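Local coordinates for spike protein S1 (Bat coronavirus HKU9, PDB 5GYQ) that probably attaches the virion to the host cell membrane by engaging a host receptor, this piece being its putative receptor-binding domain at the C-terminal side of S1, at residues Pro17-Trp22 against Tyr113-Arg118; Ser58-Ser63 against Leu164-Ala169; Leu41-Leu46 against Cys101-Tyr106. One frame throughout, in Å; residues are numbered along the deposited sequence.

Contact 1: residues Pro17-Trp22 against Tyr113-Arg118; sequences PQPVVW and YAVANR. With NAG (2-acetamido-2-deoxy-beta-D-glucopyranose), chain B.
Gln18 joins the two loops through its side-chain oxygen: the amide of Ala114 donates to Gln18 OE1, with Ala114 N to OE1 at 2.7 Å. This is the single hydrogen bond joining residues 17-22 to 113-118. It is straight at the hydrogen (172°) but unusual at the acceptor, because the donor stands above the carboxamide plane, 62° out of it. The side chain bends at chi2 (-68°), bringing CD over to the Ala114 side, and Gln18 CG rests 3.6 Å from Ala114 CB. At the other end of the carboxamide NE2 bonds to Pro112 O, so two bonds fix its rotation. Pro19 comes next, its CG 3.4 Å from Ala114 O and 3.8 Å from Val115 CG2. The proline ring meets the Tyr113 and Val115 side chains at about a right angle. Val115 CG2 also lies 3.4 Å above the centre of the Tyr113 ring, covering one face. Pro19 CG approaches Tyr113 CE1 (3.9 Å), whereas the sugar ring oxygen O5 of NAG reaches Tyr113 CE2 at 3.5 Å, in the ring plane. Tyr113 OH is held by His75 ND1 and Asn72 N. Two loops of the putative receptor-binding domain thus back the protein wall of a glycan pocket, to which Tyr113 and Val115 both belong.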
ATOM      1  N   PRO A  17      -8.222  -4.293  -1.107  1.00 18.14           N
ATOM      2  CA  PRO A  17      -9.326  -3.519  -1.682  1.00 18.09           C
ATOM      3  C   PRO A  17      -9.000  -3.013  -3.082  1.00 15.65           C
ATOM      4  O   PRO A  17      -7.832  -2.988  -3.474  1.00 15.70           O
ATOM      5  CB  PRO A  17      -9.486  -2.354  -0.701  1.00 24.79           C
ATOM      6  CG  PRO A  17      -8.147  -2.204  -0.066  1.00 18.59           C
ATOM      7  CD  PRO A  17      -7.545  -3.578  -0.011  1.00 13.18           C
ATOM      8  N   GLN A  18     -10.030  -2.638  -3.832  1.00 18.63           N
ATOM      9  CA  GLN A  18      -9.831  -1.992  -5.118  1.00 18.15           C
ATOM     10  C   GLN A  18      -9.057  -0.701  -4.883  1.00 16.75           C
ATOM     11  O   GLN A  18      -9.231  -0.055  -3.850  1.00 13.41           O
ATOM     12  CB  GLN A  18     -11.172  -1.711  -5.799  1.00 19.14           C
ATOM     13  CG  GLN A  18     -12.036  -2.948  -6.017  1.00 18.88           C
ATOM     14  CD  GLN A  18     -11.453  -3.905  -7.043  1.00 24.06           C
ATOM     15  OE1 GLN A  18     -10.568  -3.542  -7.819  1.00 20.96           O
ATOM     16  NE2 GLN A  18     -11.949  -5.137  -7.050  1.00 30.57           N
ATOM     17  N   PRO A  19      -8.189  -0.325  -5.833  1.00 18.95           N
ATOM     18  CA  PRO A  19      -7.347   0.863  -5.654  1.00 13.66           C
ATOM     19  C   PRO A  19      -8.152   2.146  -5.462  1.00 14.68           C
ATOM     20  O   PRO A  19      -7.671   3.066  -4.797  1.00 14.24           O
ATOM     21  CB  PRO A  19      -6.532   0.918  -6.950  1.00 17.59           C
ATOM     22  CG  PRO A  19      -7.277   0.077  -7.923  1.00 17.83           C
ATOM     23  CD  PRO A  19      -7.932  -0.995  -7.118  1.00 17.08           C
ATOM     24  N   VAL A  20      -9.359   2.205  -6.019  1.00 14.04           N
ATOM     25  CA  VAL A  20     -10.198   3.385  -5.841  1.00 10.79           C
ATOM     26  C   VAL A  20     -10.571   3.557  -4.361  1.00 10.24           C
ATOM     27  O   VAL A  20     -10.792   4.675  -3.898  1.00 12.99           O
ATOM     28  CB  VAL A  20     -11.474   3.323  -6.724  1.00 13.88           C
ATOM     29  CG1 VAL A  20     -12.398   2.190  -6.293  1.00 12.91           C
ATOM     30  CG2 VAL A  20     -12.208   4.655  -6.699  1.00 15.70           C
ATOM     31  N   VAL A  21     -10.608   2.456  -3.610  1.00 12.50           N
ATOM     32  CA  VAL A  21     -10.862   2.531  -2.169  1.00 10.18           C
ATOM     33  C   VAL A  21      -9.739   1.896  -1.344  1.00 14.76           C
ATOM     34  O   VAL A  21     -10.001   1.101  -0.440  1.00 15.47           O
ATOM     35  CB  VAL A  21     -12.203   1.861  -1.789  1.00 15.32           C
ATOM     36  CG1 VAL A  21     -13.361   2.755  -2.170  1.00 15.93           C
ATOM     37  CG2 VAL A  21     -12.340   0.490  -2.450  1.00 14.25           C
ATOM     38  N   TRP A  22      -8.495   2.256  -1.656  1.00 11.99           N
ATOM     39  CA  TRP A  22      -7.330   1.749  -0.931  1.00 13.27           C
ATOM     40  C   TRP A  22      -7.424   2.061   0.559  1.00 14.09           C
ATOM     41  O   TRP A  22      -8.020   3.068   0.951  1.00 13.67           O
ATOM     42  CB  TRP A  22      -6.036   2.338  -1.501  1.00  7.72           C
ATOM     43  CG  TRP A  22      -5.930   3.846  -1.416  1.00 12.61           C
ATOM     44  CD1 TRP A  22      -6.369   4.751  -2.340  1.00 11.22           C
ATOM     45  CD2 TRP A  22      -5.329   4.614  -0.361  1.00 12.60           C
ATOM     46  NE1 TRP A  22      -6.086   6.030  -1.925  1.00 11.82           N
ATOM     47  CE2 TRP A  22      -5.448   5.973  -0.714  1.00 12.89           C
ATOM     48  CE3 TRP A  22      -4.701   4.283   0.843  1.00 15.05           C
ATOM     49  CZ2 TRP A  22      -4.968   7.001   0.096  1.00 11.94           C
ATOM     50  CZ3 TRP A  22      -4.225   5.308   1.648  1.00 12.51           C
ATOM     51  CH2 TRP A  22      -4.361   6.650   1.269  1.00 11.15           C
ATOM     52  N   TYR A 113     -11.487  -5.189 -11.597  1.00 19.33           N
ATOM     53  CA  TYR A 113     -10.414  -4.282 -11.234  1.00 17.96           C
ATOM     54  C   TYR A 113     -10.961  -2.865 -11.300  1.00 17.36           C
ATOM     55  O   TYR A 113     -11.069  -2.282 -12.381  1.00 17.26           O
ATOM     56  CB  TYR A 113      -9.224  -4.484 -12.178  1.00 20.68           C
ATOM     57  CG  TYR A 113      -7.964  -3.713 -11.847  1.00 15.65           C
ATOM     58  CD1 TYR A 113      -7.512  -3.591 -10.539  1.00 17.47           C
ATOM     59  CD2 TYR A 113      -7.203  -3.143 -12.859  1.00 15.30           C
ATOM     60  CE1 TYR A 113      -6.345  -2.895 -10.247  1.00 14.41           C
ATOM     61  CE2 TYR A 113      -6.040  -2.454 -12.579  1.00 11.95           C
ATOM     62  CZ  TYR A 113      -5.616  -2.330 -11.274  1.00 11.41           C
ATOM     63  OH  TYR A 113      -4.458  -1.639 -11.003  1.00 12.52           O
ATOM     64  N   ALA A 114     -11.338  -2.324 -10.146  1.00 14.65           N
ATOM     65  CA  ALA A 114     -12.044  -1.047 -10.098  1.00 10.06           C
ATOM     66  C   ALA A 114     -11.078   0.125 -10.010  1.00 15.69           C
ATOM     67  O   ALA A 114     -10.551   0.433  -8.941  1.00 13.45           O
ATOM     68  CB  ALA A 114     -13.013  -1.022  -8.929  1.00 11.69           C
ATOM     69  N   VAL A 115     -10.857   0.779 -11.146  1.00 12.05           N
ATOM     70  CA  VAL A 115      -9.901   1.871 -11.237  1.00 11.41           C
ATOM     71  C   VAL A 115     -10.567   3.128 -11.781  1.00 12.59           C
ATOM     72  O   VAL A 115     -11.117   3.111 -12.878  1.00 12.17           O
ATOM     73  CB  VAL A 115      -8.709   1.495 -12.139  1.00 15.37           C
ATOM     74  CG1 VAL A 115      -7.723   2.650 -12.243  1.00 13.83           C
ATOM     75  CG2 VAL A 115      -8.022   0.251 -11.612  1.00 11.56           C
ATOM     76  N   ALA A 116     -10.519   4.214 -11.014  1.00 10.83           N
ATOM     77  CA  ALA A 116     -11.080   5.483 -11.467  1.00 10.66           C
ATOM     78  C   ALA A 116     -10.247   6.034 -12.614  1.00 15.13           C
ATOM     79  O   ALA A 116      -9.022   5.915 -12.608  1.00 15.32           O
ATOM     80  CB  ALA A 116     -11.140   6.483 -10.322  1.00  8.75           C
ATOM     81  N   ASN A 117     -10.907   6.626 -13.604  1.00 13.77           N
ATOM     82  CA  ASN A 117     -10.190   7.178 -14.747  1.00 16.71           C
ATOM     83  C   ASN A 117     -10.591   8.624 -15.036  1.00 14.90           C
ATOM     84  O   ASN A 117     -10.418   9.119 -16.147  1.00 15.17           O
ATOM     85  CB  ASN A 117     -10.402   6.299 -15.986  1.00 19.94           C
ATOM     86  CG  ASN A 117     -11.772   6.474 -16.607  1.00 22.41           C
ATOM     87  OD1 ASN A 117     -12.768   6.678 -15.911  1.00 33.89           O
ATOM     88  ND2 ASN A 117     -11.827   6.401 -17.932  1.00 48.43           N
ATOM     89  N   ARG A 118     -11.117   9.292 -14.014  1.00  9.88           N
ATOM     90  CA  ARG A 118     -11.458  10.708 -14.092  1.00 17.76           C
ATOM     91  C   ARG A 118     -11.482  11.295 -12.683  1.00 12.84           C
ATOM     92  O   ARG A 118     -11.478  10.547 -11.701  1.00 13.71           O
ATOM     93  CB  ARG A 118     -12.809  10.912 -14.790  1.00 18.82           C
ATOM     94  CG  ARG A 118     -13.959  10.184 -14.118  1.00 15.86           C
ATOM     95  CD  ARG A 118     -15.119   9.954 -15.070  1.00 27.99           C
ATOM     96  NE  ARG A 118     -16.015  11.100 -15.154  1.00 33.08           N
ATOM     97  CZ  ARG A 118     -17.318  11.051 -14.889  1.00 28.67           C
ATOM     98  NH1 ARG A 118     -17.888   9.911 -14.523  1.00 30.38           N
ATOM     99  NH2 ARG A 118     -18.053  12.147 -14.996  1.00 25.34           N
TER
HETATM  100  C1  NAG B   1      -4.512  -2.902 -16.146  1.00 14.48           C
HETATM  101  C2  NAG B   1      -4.336  -3.448 -17.544  1.00 25.09           C
HETATM  102  C3  NAG B   1      -4.409  -2.311 -18.553  1.00 27.48           C
HETATM  103  C4  NAG B   1      -5.710  -1.532 -18.378  1.00 19.22           C
HETATM  104  C5  NAG B   1      -5.958  -1.164 -16.911  1.00 18.36           C
HETATM  105  C6  NAG B   1      -7.358  -0.645 -16.674  1.00 19.28           C
HETATM  106  C7  NAG B   1      -3.040  -5.523 -17.706  1.00 26.32           C
HETATM  107  C8  NAG B   1      -1.677  -6.129 -17.849  1.00 23.01           C
HETATM  108  N2  NAG B   1      -3.089  -4.184 -17.677  1.00 24.07           N
HETATM  109  O3  NAG B   1      -4.328  -2.871 -19.856  1.00 24.26           O
HETATM  110  O4  NAG B   1      -5.648  -0.292 -19.080  1.00 27.74           O
HETATM  111  O5  NAG B   1      -5.786  -2.292 -16.038  1.00 18.06           O
HETATM  112  O6  NAG B   1      -7.542  -0.237 -15.326  1.00 20.38           O
HETATM  113  O7  NAG B   1      -4.055  -6.208 -17.620  1.00 21.89           O

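Contact 2: residues Ser58-Ser63 against Leu164-Ala169; sequences SMCYGS and LVCPVA
Residues 58-63 and 164-167 run roughly antiparallel, their end-to-end directions 144° apart, and meet in a single bridge in which Tyr61 and Val165 form a hydrogen-bonded pair with CA atoms 5.2 Å apart. The pair carries both of its reciprocal bonds: Tyr61 N to Val165 O is 3.0 Å and Val165 N to Tyr61 O is 2.8 Å, the second being the straighter at the hydrogen. Val165 O also receives a CA-H...O contact from Cys60 CA. Next to the bridge the covalent link takes over. Cys60 SG and Cys166 SG are 2.0 Å apart in a right-handed disulfide with chi3 of 114°, and in both cysteines SG lies anti to the carbonyl carbon, beside the backbone N. The CA atoms of the two cysteines are drawn to 4.5 Å, nearer than those of the bridged pair. Pro167 continues the contact beyond the disulfide by setting the CD corner of its ring 3.3 Å from Met59 O. At the other end Leu164 CB lies 3.3 Å from Tyr61 O, and the two methyl carbons of the leucine divide, CD1 touching Cys60 CB and CD2 touching Gly62 CA. Val165 CG2 touches Ser63 CA at 3.9 Å. The Tyr61 side chain leads elsewhere: it packs on Tyr99 and Leu156, and its OH is bonded to Leu56 O, at the end of helix 53-56. Strand 165-167 borders the small parallel sheet, where Leu164 and Cys166 bond through the backbone to Cys30 of strand 30-32, while Gly62 and Ser63 pair with Lys157 at the end of strand 146-157, so the contact bridges the small sheet and the five-stranded antiparallel one.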
ATOM      1  N   SER A  58      14.487  -4.448  10.354  1.00 32.65           N
ATOM      2  CA  SER A  58      15.463  -4.704  11.409  1.00 31.41           C
ATOM      3  C   SER A  58      15.620  -3.539  12.383  1.00 34.68           C
ATOM      4  O   SER A  58      16.238  -3.689  13.435  1.00 40.59           O
ATOM      5  CB  SER A  58      16.826  -5.038  10.800  1.00 36.81           C
ATOM      6  OG  SER A  58      17.412  -3.893  10.206  1.00 44.03           O
ATOM      7  N   MET A  59      15.072  -2.381  12.038  1.00 36.36           N
ATOM      8  CA  MET A  59      15.254  -1.199  12.877  1.00 35.97           C
ATOM      9  C   MET A  59      13.935  -0.536  13.253  1.00 30.56           C
ATOM     10  O   MET A  59      12.868  -0.947  12.800  1.00 29.73           O
ATOM     11  CB  MET A  59      16.170  -0.191  12.178  1.00 42.83           C
ATOM     12  CG  MET A  59      15.776   0.131  10.748  1.00 39.77           C
ATOM     13  SD  MET A  59      17.062   1.038   9.867  1.00 50.06           S
ATOM     14  CE  MET A  59      17.168   2.531  10.850  1.00 45.23           C
ATOM     15  N   CYS A  60      14.022   0.492  14.092  1.00 32.17           N
ATOM     16  CA  CYS A  60      12.843   1.200  14.576  1.00 34.23           C
ATOM     17  C   CYS A  60      12.579   2.461  13.762  1.00 32.81           C
ATOM     18  O   CYS A  60      13.463   2.956  13.065  1.00 32.08           O
ATOM     19  CB  CYS A  60      13.001   1.556  16.056  1.00 34.99           C
ATOM     20  SG  CYS A  60      13.120   0.129  17.163  1.00 43.30           S
ATOM     21  N   TYR A  61      11.360   2.979  13.860  1.00 28.53           N
ATOM     22  CA  TYR A  61      10.973   4.161  13.101  1.00 31.51           C
ATOM     23  C   TYR A  61      10.125   5.117  13.930  1.00 32.70           C
ATOM     24  O   TYR A  61       9.567   4.734  14.958  1.00 32.83           O
ATOM     25  CB  TYR A  61      10.213   3.750  11.838  1.00 28.71           C
ATOM     26  CG  TYR A  61      11.007   2.838  10.937  1.00 27.45           C
ATOM     27  CD1 TYR A  61      11.915   3.356  10.023  1.00 23.25           C
ATOM     28  CD2 TYR A  61      10.856   1.460  11.007  1.00 24.77           C
ATOM     29  CE1 TYR A  61      12.646   2.528   9.202  1.00 20.85           C
ATOM     30  CE2 TYR A  61      11.586   0.622  10.188  1.00 25.53           C
ATOM     31  CZ  TYR A  61      12.478   1.161   9.287  1.00 27.78           C
ATOM     32  OH  TYR A  61      13.209   0.333   8.467  1.00 26.89           O
ATOM     33  N   GLY A  62      10.039   6.365  13.478  1.00 35.83           N
ATOM     34  CA  GLY A  62       9.200   7.357  14.127  1.00 40.11           C
ATOM     35  C   GLY A  62       7.734   7.004  13.979  1.00 35.20           C
ATOM     36  O   GLY A  62       6.935   7.220  14.889  1.00 41.77           O
ATOM     37  N   SER A  63       7.391   6.456  12.818  1.00 31.85           N
ATOM     38  CA  SER A  63       6.043   5.976  12.532  1.00 27.86           C
ATOM     39  C   SER A  63       6.054   5.144  11.259  1.00 30.19           C
ATOM     40  O   SER A  63       6.936   5.307  10.407  1.00 27.67           O
ATOM     41  CB  SER A  63       5.060   7.141  12.387  1.00 38.41           C
ATOM     42  OG  SER A  63       5.204   7.766  11.123  1.00 36.92           O
ATOM     43  N   LEU A 164       8.414   4.924  19.518  1.00 42.74           N
ATOM     44  CA  LEU A 164       8.790   4.476  18.186  1.00 37.37           C
ATOM     45  C   LEU A 164       8.004   3.236  17.787  1.00 36.66           C
ATOM     46  O   LEU A 164       7.316   2.630  18.612  1.00 34.93           O
ATOM     47  CB  LEU A 164      10.290   4.180  18.127  1.00 39.61           C
ATOM     48  CG  LEU A 164      11.233   5.292  18.589  1.00 47.85           C
ATOM     49  CD1 LEU A 164      12.678   4.817  18.544  1.00 41.89           C
ATOM     50  CD2 LEU A 164      11.045   6.546  17.747  1.00 44.84           C
ATOM     51  N   VAL A 165       8.104   2.870  16.513  1.00 30.74           N
ATOM     52  CA  VAL A 165       7.578   1.599  16.042  1.00 32.84           C
ATOM     53  C   VAL A 165       8.735   0.617  15.888  1.00 35.33           C
ATOM     54  O   VAL A 165       9.585   0.784  15.012  1.00 27.28           O
ATOM     55  CB  VAL A 165       6.835   1.739  14.704  1.00 30.73           C
ATOM     56  CG1 VAL A 165       6.266   0.392  14.277  1.00 31.51           C
ATOM     57  CG2 VAL A 165       5.736   2.781  14.816  1.00 30.07           C
ATOM     58  N   CYS A 166       8.777  -0.398  16.745  1.00 35.12           N
ATOM     59  CA  CYS A 166       9.891  -1.346  16.725  1.00 28.92           C
ATOM     60  C   CYS A 166       9.458  -2.750  16.304  1.00 29.75           C
ATOM     61  O   CYS A 166       8.384  -3.208  16.678  1.00 35.57           O
ATOM     62  CB  CYS A 166      10.567  -1.392  18.099  1.00 37.55           C
ATOM     63  SG  CYS A 166      11.569   0.070  18.485  1.00 53.13           S
ATOM     64  N   PRO A 167      10.304  -3.440  15.525  1.00 24.93           N
ATOM     65  CA  PRO A 167       9.978  -4.780  15.022  1.00 32.60           C
ATOM     66  C   PRO A 167      10.062  -5.861  16.098  1.00 34.27           C
ATOM     67  O   PRO A 167      10.705  -5.652  17.126  1.00 35.99           O
ATOM     68  CB  PRO A 167      11.037  -5.010  13.945  1.00 31.10           C
ATOM     69  CG  PRO A 167      12.203  -4.207  14.408  1.00 31.71           C
ATOM     70  CD  PRO A 167      11.621  -2.981  15.054  1.00 26.75           C
ATOM     71  N   VAL A 168       9.416  -7.001  15.859  1.00 37.22           N
ATOM     72  CA  VAL A 168       9.520  -8.135  16.773  1.00 42.37           C
ATOM     73  C   VAL A 168      10.627  -9.075  16.308  1.00 39.65           C
ATOM     74  O   VAL A 168      10.935  -9.149  15.117  1.00 44.48           O
ATOM     75  CB  VAL A 168       8.184  -8.921  16.894  1.00 45.10           C
ATOM     76  CG1 VAL A 168       6.996  -7.979  16.849  1.00 44.54           C
ATOM     77  CG2 VAL A 168       8.068  -9.996  15.820  1.00 47.31           C
ATOM     78  N   ALA A 169      11.227  -9.787  17.256  1.00 44.77           N
ATOM     79  CA  ALA A 169      12.298 -10.722  16.944  1.00 40.40           C
ATOM     80  C   ALA A 169      11.831 -12.163  17.111  1.00 35.80           C
ATOM     81  O   ALA A 169      12.129 -13.022  16.279  1.00 52.30           O
ATOM     82  CB  ALA A 169      13.510 -10.453  17.822  1.00 35.25           C
TER

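Contact 3: residues Leu41-Leu46 against Cys101-Tyr106; sequences LPTHQL and CLHAFY
His44 and Gln45 both face Ala104 in a classic beta bulge, and Ala104 O accepts two backbone amides, His44 N at 2.7 Å and Gln45 N at 2.9 Å. Ala104 N answers by donating to Gln45 O. The extra residue shifts the register by one between the Thr43-Phe105 and Gln45-Ala104 pairs. Before it, Pro42 centres an inverse gamma turn and its O takes Tyr106 N at 2.9 Å. The bulge lies on strand 43-49, which borders the five-stranded antiparallel sheet beside strand 100-111. The His44 side chain crosses Tyr106 at about a right angle, with His44 CB 3.6 Å above one face of the tyrosine ring, offset toward the rim. CG, anti to the backbone N (chi1 163°), places the imidazole for an offset edge-to-face pair, the edge of His44 to the face of Tyr106, ring centroids 5.0 Å apart and planes at 84°, while His44 ND1 makes a weak bond to Tyr106 OH. Tyr149 stacks on the His44 ring. On the opposite side of the sheet from the His44 ring, Thr43 OG1 and His103 NE2 share a hydrogen bond of 2.9 Å at the imidazole edge; ND1 of the same ring bonds to Val37 O, fixing its rotation. Leu41 CD1 lies 3.6 Å above the Phe105 ring, toward its rim, and Leu46 CD1 packs off-centre against the His103 ring.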
ATOM      1  N   LEU A  41       4.680 -12.688   3.074  1.00 40.11           N
ATOM      2  CA  LEU A  41       4.010 -12.486   1.794  1.00 38.11           C
ATOM      3  C   LEU A  41       4.795 -13.107   0.644  1.00 34.05           C
ATOM      4  O   LEU A  41       6.026 -13.062   0.633  1.00 36.64           O
ATOM      5  CB  LEU A  41       3.798 -10.995   1.533  1.00 30.77           C
ATOM      6  CG  LEU A  41       2.818 -10.275   2.457  1.00 32.60           C
ATOM      7  CD1 LEU A  41       2.765  -8.794   2.126  1.00 31.80           C
ATOM      8  CD2 LEU A  41       1.438 -10.897   2.345  1.00 27.23           C
ATOM      9  N   PRO A  42       4.081 -13.695  -0.328  1.00 29.08           N
ATOM     10  CA  PRO A  42       4.695 -14.240  -1.545  1.00 25.92           C
ATOM     11  C   PRO A  42       5.120 -13.121  -2.491  1.00 30.36           C
ATOM     12  O   PRO A  42       4.340 -12.706  -3.347  1.00 25.50           O
ATOM     13  CB  PRO A  42       3.577 -15.088  -2.153  1.00 25.25           C
ATOM     14  CG  PRO A  42       2.322 -14.454  -1.663  1.00 30.12           C
ATOM     15  CD  PRO A  42       2.627 -13.929  -0.287  1.00 28.80           C
ATOM     16  N   THR A  43       6.352 -12.650  -2.332  1.00 31.11           N
ATOM     17  CA  THR A  43       6.815 -11.440  -3.004  1.00 31.06           C
ATOM     18  C   THR A  43       6.868 -11.552  -4.527  1.00 37.38           C
ATOM     19  O   THR A  43       7.442 -12.491  -5.080  1.00 34.31           O
ATOM     20  CB  THR A  43       8.211 -11.036  -2.495  1.00 26.95           C
ATOM     21  OG1 THR A  43       8.148 -10.785  -1.085  1.00 31.17           O
ATOM     22  CG2 THR A  43       8.700  -9.784  -3.205  1.00 31.41           C
ATOM     23  N   HIS A  44       6.254 -10.577  -5.192  1.00 36.96           N
ATOM     24  CA  HIS A  44       6.331 -10.441  -6.641  1.00 36.17           C
ATOM     25  C   HIS A  44       7.375  -9.396  -7.004  1.00 43.68           C
ATOM     26  O   HIS A  44       8.114  -9.556  -7.974  1.00 50.84           O
ATOM     27  CB  HIS A  44       4.965 -10.061  -7.215  1.00 41.19           C
ATOM     28  CG  HIS A  44       5.019  -9.509  -8.607  1.00 48.17           C
ATOM     29  ND1 HIS A  44       5.022 -10.311  -9.727  1.00 54.21           N
ATOM     30  CD2 HIS A  44       5.064  -8.232  -9.055  1.00 48.03           C
ATOM     31  CE1 HIS A  44       5.067  -9.550 -10.808  1.00 49.51           C
ATOM     32  NE2 HIS A  44       5.096  -8.287 -10.428  1.00 47.35           N
ATOM     33  N   GLN A  45       7.430  -8.328  -6.214  1.00 34.27           N
ATOM     34  CA  GLN A  45       8.405  -7.262  -6.417  1.00 29.95           C
ATOM     35  C   GLN A  45       8.488  -6.366  -5.184  1.00 36.70           C
ATOM     36  O   GLN A  45       7.482  -5.819  -4.741  1.00 29.97           O
ATOM     37  CB  GLN A  45       8.045  -6.426  -7.651  1.00 40.25           C
ATOM     38  CG  GLN A  45       9.165  -6.296  -8.674  1.00 49.77           C
ATOM     39  CD  GLN A  45       9.019  -7.267  -9.833  1.00 59.20           C
ATOM     40  OE1 GLN A  45       7.920  -7.744 -10.126  1.00 62.90           O
ATOM     41  NE2 GLN A  45      10.130  -7.565 -10.500  1.00 48.52           N
ATOM     42  N   LEU A  46       9.687  -6.217  -4.629  1.00 25.01           N
ATOM     43  CA  LEU A  46       9.885  -5.360  -3.463  1.00 31.83           C
ATOM     44  C   LEU A  46      10.890  -4.256  -3.767  1.00 39.30           C
ATOM     45  O   LEU A  46      12.069  -4.524  -3.991  1.00 43.15           O
ATOM     46  CB  LEU A  46      10.348  -6.184  -2.259  1.00 30.28           C
ATOM     47  CG  LEU A  46      10.706  -5.434  -0.973  1.00 33.56           C
ATOM     48  CD1 LEU A  46       9.512  -4.680  -0.408  1.00 25.76           C
ATOM     49  CD2 LEU A  46      11.264  -6.397   0.061  1.00 40.32           C
ATOM     50  N   CYS A 101       8.759   1.678   1.301  1.00 22.30           N
ATOM     51  CA  CYS A 101       8.815   0.559   0.360  1.00 20.42           C
ATOM     52  C   CYS A 101       7.499   0.236  -0.343  1.00 20.78           C
ATOM     53  O   CYS A 101       6.416   0.383   0.220  1.00 21.08           O
ATOM     54  CB  CYS A 101       9.311  -0.700   1.078  1.00 26.53           C
ATOM     55  SG  CYS A 101      11.040  -0.611   1.589  1.00 57.37           S
ATOM     56  N   LEU A 102       7.623  -0.214  -1.587  1.00 21.64           N
ATOM     57  CA  LEU A 102       6.513  -0.743  -2.364  1.00 24.26           C
ATOM     58  C   LEU A 102       6.640  -2.256  -2.426  1.00 28.38           C
ATOM     59  O   LEU A 102       7.601  -2.785  -2.995  1.00 23.95           O
ATOM     60  CB  LEU A 102       6.501  -0.163  -3.777  1.00 19.08           C
ATOM     61  CG  LEU A 102       6.511   1.356  -3.915  1.00 28.31           C
ATOM     62  CD1 LEU A 102       6.571   1.742  -5.384  1.00 24.57           C
ATOM     63  CD2 LEU A 102       5.288   1.958  -3.250  1.00 25.53           C
ATOM     64  N   HIS A 103       5.676  -2.950  -1.834  1.00 20.21           N
ATOM     65  CA  HIS A 103       5.715  -4.403  -1.800  1.00 20.11           C
ATOM     66  C   HIS A 103       4.538  -5.013  -2.548  1.00 19.76           C
ATOM     67  O   HIS A 103       3.410  -5.033  -2.054  1.00 14.52           O
ATOM     68  CB  HIS A 103       5.734  -4.901  -0.355  1.00 24.28           C
ATOM     69  CG  HIS A 103       6.074  -6.353  -0.222  1.00 26.72           C
ATOM     70  ND1 HIS A 103       6.215  -6.975   0.997  1.00 32.50           N
ATOM     71  CD2 HIS A 103       6.308  -7.301  -1.162  1.00 28.31           C
ATOM     72  CE1 HIS A 103       6.517  -8.249   0.806  1.00 37.19           C
ATOM     73  NE2 HIS A 103       6.579  -8.470  -0.493  1.00 35.03           N
ATOM     74  N   ALA A 104       4.815  -5.514  -3.746  1.00 15.08           N
ATOM     75  CA  ALA A 104       3.816  -6.209  -4.539  1.00 18.33           C
ATOM     76  C   ALA A 104       3.969  -7.714  -4.365  1.00 21.83           C
ATOM     77  O   ALA A 104       5.073  -8.256  -4.481  1.00 23.73           O
ATOM     78  CB  ALA A 104       3.932  -5.825  -5.999  1.00 19.61           C
ATOM     79  N   PHE A 105       2.855  -8.381  -4.083  1.00 24.15           N
ATOM     80  CA  PHE A 105       2.863  -9.812  -3.805  1.00 24.97           C
ATOM     81  C   PHE A 105       1.755 -10.525  -4.573  1.00 25.16           C
ATOM     82  O   PHE A 105       0.767  -9.908  -4.974  1.00 23.52           O
ATOM     83  CB  PHE A 105       2.720 -10.065  -2.301  1.00 28.17           C
ATOM     84  CG  PHE A 105       1.510  -9.415  -1.683  1.00 26.36           C
ATOM     85  CD1 PHE A 105       0.325 -10.119  -1.539  1.00 25.79           C
ATOM     86  CD2 PHE A 105       1.562  -8.106  -1.232  1.00 24.72           C
ATOM     87  CE1 PHE A 105      -0.787  -9.525  -0.964  1.00 27.43           C
ATOM     88  CE2 PHE A 105       0.453  -7.509  -0.660  1.00 17.78           C
ATOM     89  CZ  PHE A 105      -0.721  -8.221  -0.526  1.00 24.36           C
ATOM     90  N   TYR A 106       1.923 -11.830  -4.766  1.00 26.88           N
ATOM     91  CA  TYR A 106       0.999 -12.619  -5.577  1.00 24.80           C
ATOM     92  C   TYR A 106      -0.346 -12.859  -4.897  1.00 30.47           C
ATOM     93  O   TYR A 106      -0.411 -13.163  -3.708  1.00 30.28           O
ATOM     94  CB  TYR A 106       1.639 -13.962  -5.949  1.00 31.97           C
ATOM     95  CG  TYR A 106       2.769 -13.835  -6.947  1.00 26.56           C
ATOM     96  CD1 TYR A 106       2.516 -13.794  -8.313  1.00 37.43           C
ATOM     97  CD2 TYR A 106       4.087 -13.744  -6.525  1.00 31.93           C
ATOM     98  CE1 TYR A 106       3.545 -13.672  -9.230  1.00 35.20           C
ATOM     99  CE2 TYR A 106       5.123 -13.623  -7.434  1.00 32.77           C
ATOM    100  CZ  TYR A 106       4.846 -13.585  -8.785  1.00 32.65           C
ATOM    101  OH  TYR A 106       5.874 -13.462  -9.691  1.00 40.62           O
TER
HETATM  102  O   HOH W   1       8.854 -12.026  -9.100  1.00 44.61           O

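How the contacts relate
The three contacts are spread along the domain without touching. Contacts 1 and 2 lie on opposite sides of the chain's centre, their own centres 31 Å apart. Contact 3 is about equally distant from both, with its centre about 19 Å from that of contact 1 and 20 Å from that of contact 2; nearest atoms are about 8 Å and 7 Å apart, respectively. Strands connect them: 100-111 passes through contact 3 and leads into residues 113-118, while 63-71 starts at contact 2 and carries Arg70, against which Gln18 and Pro19 of contact 1 rest. Only contact 1 reaches the glycan directly, although the His44 side chain of contact 3 is about 10 Å from a bound NAG.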